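Local coordinates for protein probable ribosomal RNA small subunit methyltransferase (Thermus thermophilus, PDB 3DMH) that transfers a methyl group from S-adenosylmethionine to the N2 atom of a guanine in 16S ribosomal RNA, at residues 213-226 with 358-370. Residues are numbered along the deposited sequence; the frame is centred on the assembly and turned at random.
With GMP (guanosine), chain E; SAM (S-adenosylmethionine), chain D.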
loop_
_atom_site.group_PDB
_atom_site.type_symbol
_atom_site.label_atom_id
_atom_site.label_comp_id
_atom_site.label_asym_id
_atom_site.label_seq_id
_atom_site.Cartn_x
_atom_site.Cartn_y
_atom_site.Cartn_z
ATOM N N ASP A 213 -2.495 -11.377 -11.620
ATOM C CA ASP A 213 -3.166 -12.258 -10.660
ATOM C C ASP A 213 -4.272 -13.054 -11.373
ATOM O O ASP A 213 -5.149 -12.467 -12.001
ATOM C CB ASP A 213 -3.757 -11.408 -9.513
ATOM C CG ASP A 213 -4.451 -12.244 -8.424
ATOM O OD1 ASP A 213 -4.604 -13.471 -8.559
ATOM O OD2 ASP A 213 -4.855 -11.640 -7.405
ATOM N N PRO A 214 -4.217 -14.400 -11.304
ATOM C CA PRO A 214 -5.309 -15.203 -11.871
ATOM C C PRO A 214 -6.699 -14.771 -11.365
ATOM O O PRO A 214 -7.677 -14.883 -12.104
ATOM C CB PRO A 214 -4.967 -16.625 -11.414
ATOM C CG PRO A 214 -3.442 -16.602 -11.270
ATOM C CD PRO A 214 -3.153 -15.235 -10.714
ATOM N N ALA A 215 -6.789 -14.255 -10.136
ATOM C CA ALA A 215 -8.073 -13.795 -9.609
ATOM C C ALA A 215 -8.606 -12.602 -10.406
ATOM O O ALA A 215 -9.816 -12.500 -10.669
ATOM C CB ALA A 215 -7.950 -13.430 -8.120
ATOM N N SER A 216 -7.701 -11.688 -10.756
ATOM C CA SER A 216 -8.054 -10.514 -11.558
ATOM C C SER A 216 -8.541 -10.933 -12.954
ATOM O O SER A 216 -9.547 -10.410 -13.453
ATOM C CB SER A 216 -6.852 -9.575 -11.662
ATOM O OG SER A 216 -6.382 -9.197 -10.378
ATOM N N LEU A 217 -7.838 -11.885 -13.573
ATOM C CA LEU A 217 -8.278 -12.453 -14.859
ATOM C C LEU A 217 -9.678 -13.045 -14.734
ATOM O O LEU A 217 -10.518 -12.837 -15.600
ATOM C CB LEU A 217 -7.305 -13.526 -15.367
ATOM C CG LEU A 217 -5.920 -13.027 -15.770
ATOM C CD1 LEU A 217 -5.027 -14.200 -16.142
ATOM C CD2 LEU A 217 -6.027 -12.042 -16.940
ATOM N N LEU A 218 -9.929 -13.775 -13.653
ATOM C CA LEU A 218 -11.241 -14.401 -13.433
ATOM C C LEU A 218 -12.373 -13.380 -13.293
ATOM O O LEU A 218 -13.471 -13.578 -13.827
ATOM C CB LEU A 218 -11.198 -15.294 -12.197
ATOM C CG LEU A 218 -12.353 -16.286 -12.056
ATOM C CD1 LEU A 218 -12.326 -17.351 -13.181
ATOM C CD2 LEU A 218 -12.330 -16.933 -10.669
ATOM N N LEU A 219 -12.101 -12.286 -12.578
ATOM C CA LEU A 219 -13.079 -11.213 -12.440
ATOM C C LEU A 219 -13.410 -10.637 -13.813
ATOM O O LEU A 219 -14.578 -10.472 -14.141
ATOM C CB LEU A 219 -12.552 -10.100 -11.514
ATOM C CG LEU A 219 -13.580 -9.009 -11.200
ATOM C CD1 LEU A 219 -13.314 -8.452 -9.793
ATOM C CD2 LEU A 219 -13.614 -7.876 -12.242
ATOM N N LEU A 220 -12.383 -10.365 -14.618
ATOM C CA LEU A 220 -12.580 -9.771 -15.954
ATOM C C LEU A 220 -13.343 -10.705 -16.884
ATOM O O LEU A 220 -14.211 -10.258 -17.634
ATOM C CB LEU A 220 -11.247 -9.334 -16.573
ATOM C CG LEU A 220 -10.546 -8.133 -15.916
ATOM C CD1 LEU A 220 -9.172 -7.914 -16.556
ATOM C CD2 LEU A 220 -11.405 -6.880 -16.041
ATOM N N GLU A 221 -13.037 -12.000 -16.814
ATOM C CA GLU A 221 -13.778 -13.005 -17.583
ATOM C C GLU A 221 -15.251 -13.023 -17.181
ATOM O O GLU A 221 -16.128 -13.011 -18.050
ATOM C CB GLU A 221 -13.131 -14.378 -17.433
ATOM C CG GLU A 221 -11.751 -14.439 -18.067
ATOM C CD GLU A 221 -10.947 -15.665 -17.661
ATOM O OE1 GLU A 221 -11.262 -16.285 -16.619
ATOM O OE2 GLU A 221 -9.984 -15.994 -18.381
ATOM N N ALA A 222 -15.518 -13.014 -15.876
ATOM C CA ALA A 222 -16.889 -13.021 -15.364
ATOM C C ALA A 222 -17.621 -11.749 -15.794
ATOM O O ALA A 222 -18.790 -11.796 -16.186
ATOM C CB ALA A 222 -16.899 -13.143 -13.848
ATOM N N LEU A 223 -16.907 -10.626 -15.720
ATOM C CA LEU A 223 -17.442 -9.326 -16.101
ATOM C C LEU A 223 -17.822 -9.294 -17.569
ATOM O O LEU A 223 -18.949 -8.928 -17.908
ATOM C CB LEU A 223 -16.434 -8.206 -15.773
ATOM C CG LEU A 223 -16.876 -6.754 -15.998
ATOM C CD1 LEU A 223 -16.211 -5.851 -14.976
ATOM C CD2 LEU A 223 -16.566 -6.276 -17.419
ATOM N N GLN A 224 -16.896 -9.701 -18.438
ATOM C CA GLN A 224 -17.172 -9.687 -19.874
ATOM C C GLN A 224 -18.303 -10.649 -20.253
ATOM O O GLN A 224 -19.106 -10.348 -21.137
ATOM C CB GLN A 224 -15.925 -9.965 -20.716
ATOM C CG GLN A 224 -16.233 -9.940 -22.223
ATOM C CD GLN A 224 -15.026 -9.734 -23.113
ATOM O OE1 GLN A 224 -14.569 -10.663 -23.780
ATOM N NE2 GLN A 224 -14.518 -8.509 -23.149
ATOM N N GLU A 225 -18.378 -11.791 -19.575
ATOM C CA GLU A 225 -19.445 -12.764 -19.856
ATOM C C GLU A 225 -20.807 -12.208 -19.451
ATOM O O GLU A 225 -21.804 -12.406 -20.154
ATOM C CB GLU A 225 -19.188 -14.094 -19.145
ATOM C CG GLU A 225 -18.053 -14.909 -19.748
ATOM C CD GLU A 225 -17.671 -16.123 -18.917
ATOM O OE1 GLU A 225 -18.249 -16.328 -17.824
ATOM O OE2 GLU A 225 -16.783 -16.878 -19.368
ATOM N N ARG A 226 -20.836 -11.510 -18.320
ATOM C CA ARG A 226 -22.060 -10.939 -17.772
ATOM C C ARG A 226 -22.546 -9.729 -18.575
ATOM O O ARG A 226 -23.732 -9.646 -18.916
ATOM C CB ARG A 226 -21.827 -10.562 -16.304
ATOM C CG ARG A 226 -22.964 -9.811 -15.620
ATOM C CD ARG A 226 -23.882 -10.745 -14.876
ATOM N NE ARG A 226 -25.099 -10.069 -14.439
ATOM C CZ ARG A 226 -26.064 -10.642 -13.726
ATOM N NH1 ARG A 226 -25.952 -11.912 -13.347
ATOM N NH2 ARG A 226 -27.141 -9.943 -13.386
ATOM N N GLN A 358 -24.950 -12.684 -6.296
ATOM C CA GLN A 358 -24.814 -13.886 -7.107
ATOM C C GLN A 358 -23.354 -14.321 -7.104
ATOM O O GLN A 358 -22.460 -13.498 -6.882
ATOM C CB GLN A 358 -25.290 -13.625 -8.538
ATOM C CG GLN A 358 -26.739 -13.126 -8.618
ATOM C CD GLN A 358 -27.203 -12.904 -10.039
ATOM O OE1 GLN A 358 -27.033 -13.764 -10.900
ATOM N NE2 GLN A 358 -27.804 -11.746 -10.290
ATOM N N THR A 359 -23.133 -15.614 -7.313
ATOM C CA THR A 359 -21.801 -16.175 -7.439
ATOM C C THR A 359 -21.595 -16.538 -8.896
ATOM O O THR A 359 -22.206 -17.492 -9.407
ATOM C CB THR A 359 -21.610 -17.420 -6.548
ATOM O OG1 THR A 359 -21.950 -17.089 -5.194
ATOM C CG2 THR A 359 -20.169 -17.919 -6.615
ATOM N N LEU A 360 -20.754 -15.766 -9.572
ATOM C CA LEU A 360 -20.560 -15.943 -11.013
ATOM C C LEU A 360 -19.504 -16.989 -11.344
ATOM O O LEU A 360 -19.549 -17.611 -12.403
ATOM C CB LEU A 360 -20.195 -14.608 -11.677
ATOM C CG LEU A 360 -21.081 -13.395 -11.362
ATOM C CD1 LEU A 360 -20.606 -12.179 -12.118
ATOM C CD2 LEU A 360 -22.549 -13.678 -11.696
ATOM N N LYS A 361 -18.546 -17.165 -10.437
ATOM C CA LYS A 361 -17.472 -18.136 -10.607
ATOM C C LYS A 361 -17.106 -18.673 -9.235
ATOM O O LYS A 361 -17.071 -17.909 -8.267
ATOM C CB LYS A 361 -16.218 -17.481 -11.203
ATOM C CG LYS A 361 -16.384 -16.773 -12.548
ATOM C CD LYS A 361 -16.399 -17.751 -13.709
ATOM C CE LYS A 361 -16.727 -17.036 -15.006
ATOM N NZ LYS A 361 -16.710 -17.977 -16.149
ATOM N N VAL A 362 -16.835 -19.976 -9.144
ATOM C CA VAL A 362 -16.122 -20.495 -7.978
ATOM C C VAL A 362 -15.234 -21.697 -8.313
ATOM O O VAL A 362 -15.708 -22.808 -8.606
ATOM C CB VAL A 362 -17.033 -20.711 -6.726
ATOM C CG1 VAL A 362 -18.006 -21.862 -6.921
ATOM C CG2 VAL A 362 -16.175 -20.866 -5.439
ATOM N N ALA A 363 -13.933 -21.438 -8.310
ATOM C CA ALA A 363 -12.941 -22.489 -8.478
ATOM C C ALA A 363 -11.723 -22.129 -7.632
ATOM O O ALA A 363 -11.788 -22.223 -6.410
ATOM C CB ALA A 363 -12.582 -22.681 -9.953
ATOM N N GLU A 364 -10.624 -21.703 -8.252
ATOM C CA GLU A 364 -9.463 -21.309 -7.460
ATOM C C GLU A 364 -9.814 -20.054 -6.668
ATOM O O GLU A 364 -9.336 -19.861 -5.550
ATOM C CB GLU A 364 -8.215 -21.070 -8.317
ATOM C CG GLU A 364 -6.925 -21.026 -7.472
ATOM C CD GLU A 364 -5.630 -20.866 -8.278
ATOM O OE1 GLU A 364 -5.640 -20.236 -9.367
ATOM O OE2 GLU A 364 -4.587 -21.363 -7.791
ATOM N N TYR A 365 -10.659 -19.220 -7.269
ATOM C CA TYR A 365 -11.210 -18.032 -6.617
ATOM C C TYR A 365 -12.707 -17.972 -6.860
ATOM O O TYR A 365 -13.250 -18.707 -7.697
ATOM C CB TYR A 365 -10.564 -16.748 -7.156
ATOM C CG TYR A 365 -9.068 -16.817 -7.148
ATOM C CD1 TYR A 365 -8.336 -16.401 -6.033
ATOM C CD2 TYR A 365 -8.381 -17.335 -8.241
ATOM C CE1 TYR A 365 -6.947 -16.507 -6.023
ATOM C CE2 TYR A 365 -7.013 -17.432 -8.242
ATOM C CZ TYR A 365 -6.303 -17.024 -7.139
ATOM O OH TYR A 365 -4.940 -17.121 -7.174
ATOM N N LYS A 366 -13.382 -17.119 -6.104
ATOM C CA LYS A 366 -14.784 -16.837 -6.373
ATOM C C LYS A 366 -15.008 -15.394 -6.796
ATOM O O LYS A 366 -14.373 -14.474 -6.277
ATOM C CB LYS A 366 -15.691 -17.223 -5.191
ATOM C CG LYS A 366 -15.533 -16.403 -3.954
ATOM C CD LYS A 366 -16.450 -16.920 -2.872
ATOM C CE LYS A 366 -16.162 -16.206 -1.562
ATOM N NZ LYS A 366 -16.669 -16.993 -0.402
ATOM N N VAL A 367 -15.896 -15.233 -7.771
ATOM C CA VAL A 367 -16.334 -13.919 -8.208
ATOM C C VAL A 367 -17.771 -13.740 -7.758
ATOM O O VAL A 367 -18.678 -14.499 -8.156
ATOM C CB VAL A 367 -16.213 -13.733 -9.737
ATOM C CG1 VAL A 367 -16.667 -12.334 -10.136
ATOM C CG2 VAL A 367 -14.775 -13.988 -10.202
ATOM N N LEU A 368 -17.963 -12.748 -6.895
ATOM C CA LEU A 368 -19.290 -12.381 -6.434
ATOM C C LEU A 368 -19.773 -11.141 -7.171
ATOM O O LEU A 368 -18.967 -10.313 -7.617
ATOM C CB LEU A 368 -19.294 -12.152 -4.920
ATOM C CG LEU A 368 -18.860 -13.355 -4.066
ATOM C CD1 LEU A 368 -18.872 -12.989 -2.592
ATOM C CD2 LEU A 368 -19.718 -14.587 -4.308
ATOM N N PHE A 369 -21.096 -11.030 -7.278
ATOM C CA PHE A 369 -21.740 -9.963 -8.031
ATOM C C PHE A 369 -22.914 -9.433 -7.231
ATOM O O PHE A 369 -23.597 -10.188 -6.535
ATOM C CB PHE A 369 -22.228 -10.526 -9.379
ATOM C CG PHE A 369 -23.128 -9.591 -10.164
ATOM C CD1 PHE A 369 -22.593 -8.689 -11.077
ATOM C CD2 PHE A 369 -24.517 -9.644 -10.008
ATOM C CE1 PHE A 369 -23.423 -7.826 -11.812
ATOM C CE2 PHE A 369 -25.363 -8.791 -10.744
ATOM C CZ PHE A 369 -24.813 -7.881 -11.646
ATOM N N ALA A 370 -23.141 -8.126 -7.323
ATOM C CA ALA A 370 -24.343 -7.524 -6.755
ATOM C C ALA A 370 -24.794 -6.344 -7.598
ATOM O O ALA A 370 -23.987 -5.684 -8.262
ATOM C CB ALA A 370 -24.099 -7.097 -5.323
HETATM C "C4'" GMP E . -3.025 -18.226 -4.367
HETATM O "O4'" GMP E . -4.082 -17.283 -4.144
HETATM C "C3'" GMP E . -1.852 -17.759 -3.522
HETATM O "O3'" GMP E . -0.977 -17.011 -4.376
HETATM C "C2'" GMP E . -2.483 -16.829 -2.501
HETATM O "O2'" GMP E . -1.569 -15.818 -2.075
HETATM C "C1'" GMP E . -3.633 -16.227 -3.290
HETATM N N9 GMP E . -4.798 -15.783 -2.496
HETATM C C8 GMP E . -5.267 -16.287 -1.342
HETATM N N7 GMP E . -6.377 -15.625 -0.927
HETATM C C5 GMP E . -6.650 -14.677 -1.852
HETATM C C6 GMP E . -7.673 -13.617 -2.049
HETATM O O6 GMP E . -8.596 -13.454 -1.224
HETATM N N1 GMP E . -7.568 -12.845 -3.146
HETATM C C2 GMP E . -6.581 -12.994 -4.064
HETATM N N2 GMP E . -6.514 -12.191 -5.153
HETATM N N3 GMP E . -5.612 -13.944 -3.947
HETATM C C4 GMP E . -5.606 -14.790 -2.886
HETATM N N SAM D . -6.508 -4.386 -8.611
HETATM C CA SAM D . -5.098 -4.907 -8.620
HETATM C C SAM D . -5.079 -6.264 -9.289
HETATM O O SAM D . -6.183 -6.797 -9.471
HETATM O OXT SAM D . -3.994 -6.791 -9.586
HETATM C CB SAM D . -4.549 -5.057 -7.199
HETATM C CG SAM D . -5.330 -5.999 -6.279
HETATM S SD SAM D . -4.508 -6.185 -4.664
HETATM C CE SAM D . -5.189 -7.768 -4.090
HETATM C "C5'" SAM D . -5.365 -5.039 -3.544
HETATM C "C4'" SAM D . -4.922 -3.599 -3.741
HETATM O "O4'" SAM D . -5.601 -2.862 -2.727
HETATM C "C3'" SAM D . -3.416 -3.353 -3.579
HETATM O "O3'" SAM D . -2.863 -2.698 -4.713
HETATM C "C2'" SAM D . -3.334 -2.506 -2.305
HETATM O "O2'" SAM D . -2.239 -1.613 -2.239
HETATM C "C1'" SAM D . -4.702 -1.831 -2.367
HETATM N N9 SAM D . -5.076 -1.255 -1.090
HETATM C C8 SAM D . -4.760 -1.690 0.195
HETATM N N7 SAM D . -5.346 -0.867 1.098
HETATM C C5 SAM D . -6.021 0.107 0.392
HETATM C C6 SAM D . -6.763 1.232 0.770
HETATM N N6 SAM D . -6.918 1.563 2.059
HETATM N N1 SAM D . -7.314 2.003 -0.227
HETATM C C2 SAM D . -7.140 1.700 -1.559
HETATM N N3 SAM D . -6.361 0.622 -1.964
HETATM C C4 SAM D . -5.839 -0.148 -0.983
HETATM O O HOH W 1 -3.980 -14.708 -6.176
HETATM O O HOH W 2 -13.824 -17.484 -16.716
#
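Ala-215 meets Tyr-365 where helix 214-226 packs on the antiparallel hairpin 358-362/366-370 at the edge of the Rossmann-like methyltransferase sheet, a case of helix-on-sheet packing. Ala-215 CB lies 3.6 Å from the centroid of the Tyr-365 ring, over its face, a CH-pi contact, while the edge of the ring meets the guanosine. With CG beside its own backbone N (chi1 -50°), Tyr-365 lays its ring under the first helical turn, next to Pro-214 CB. Cutting Tyr-365 back to an alanine removes the ring, and is likely to open a gap against Ala-215 and Pro-214 and take away the ring edge that guanosine meets. Further along, Leu-218 pushes its branched end between Tyr-365 CB, Lys-361 and Val-367, and the small Ala-222 admits Val-367 CG1 at 3.8 Å from its CB. A classic beta bulge turns both Leu-360 and Lys-361 to this side; Lys-361, bent at chi2 (-79°), skirts Ala-222 to reach Glu-225 in a salt bridge. At the far end the Arg-226 guanidinium lies over one face of the Phe-369 ring, offset toward the rim, in a cation-pi contact, their planes 33° apart. Near the substrate, Asp-213 caps the helix through OD1 and takes guanosine N2 on OD2 at 2.9 Å.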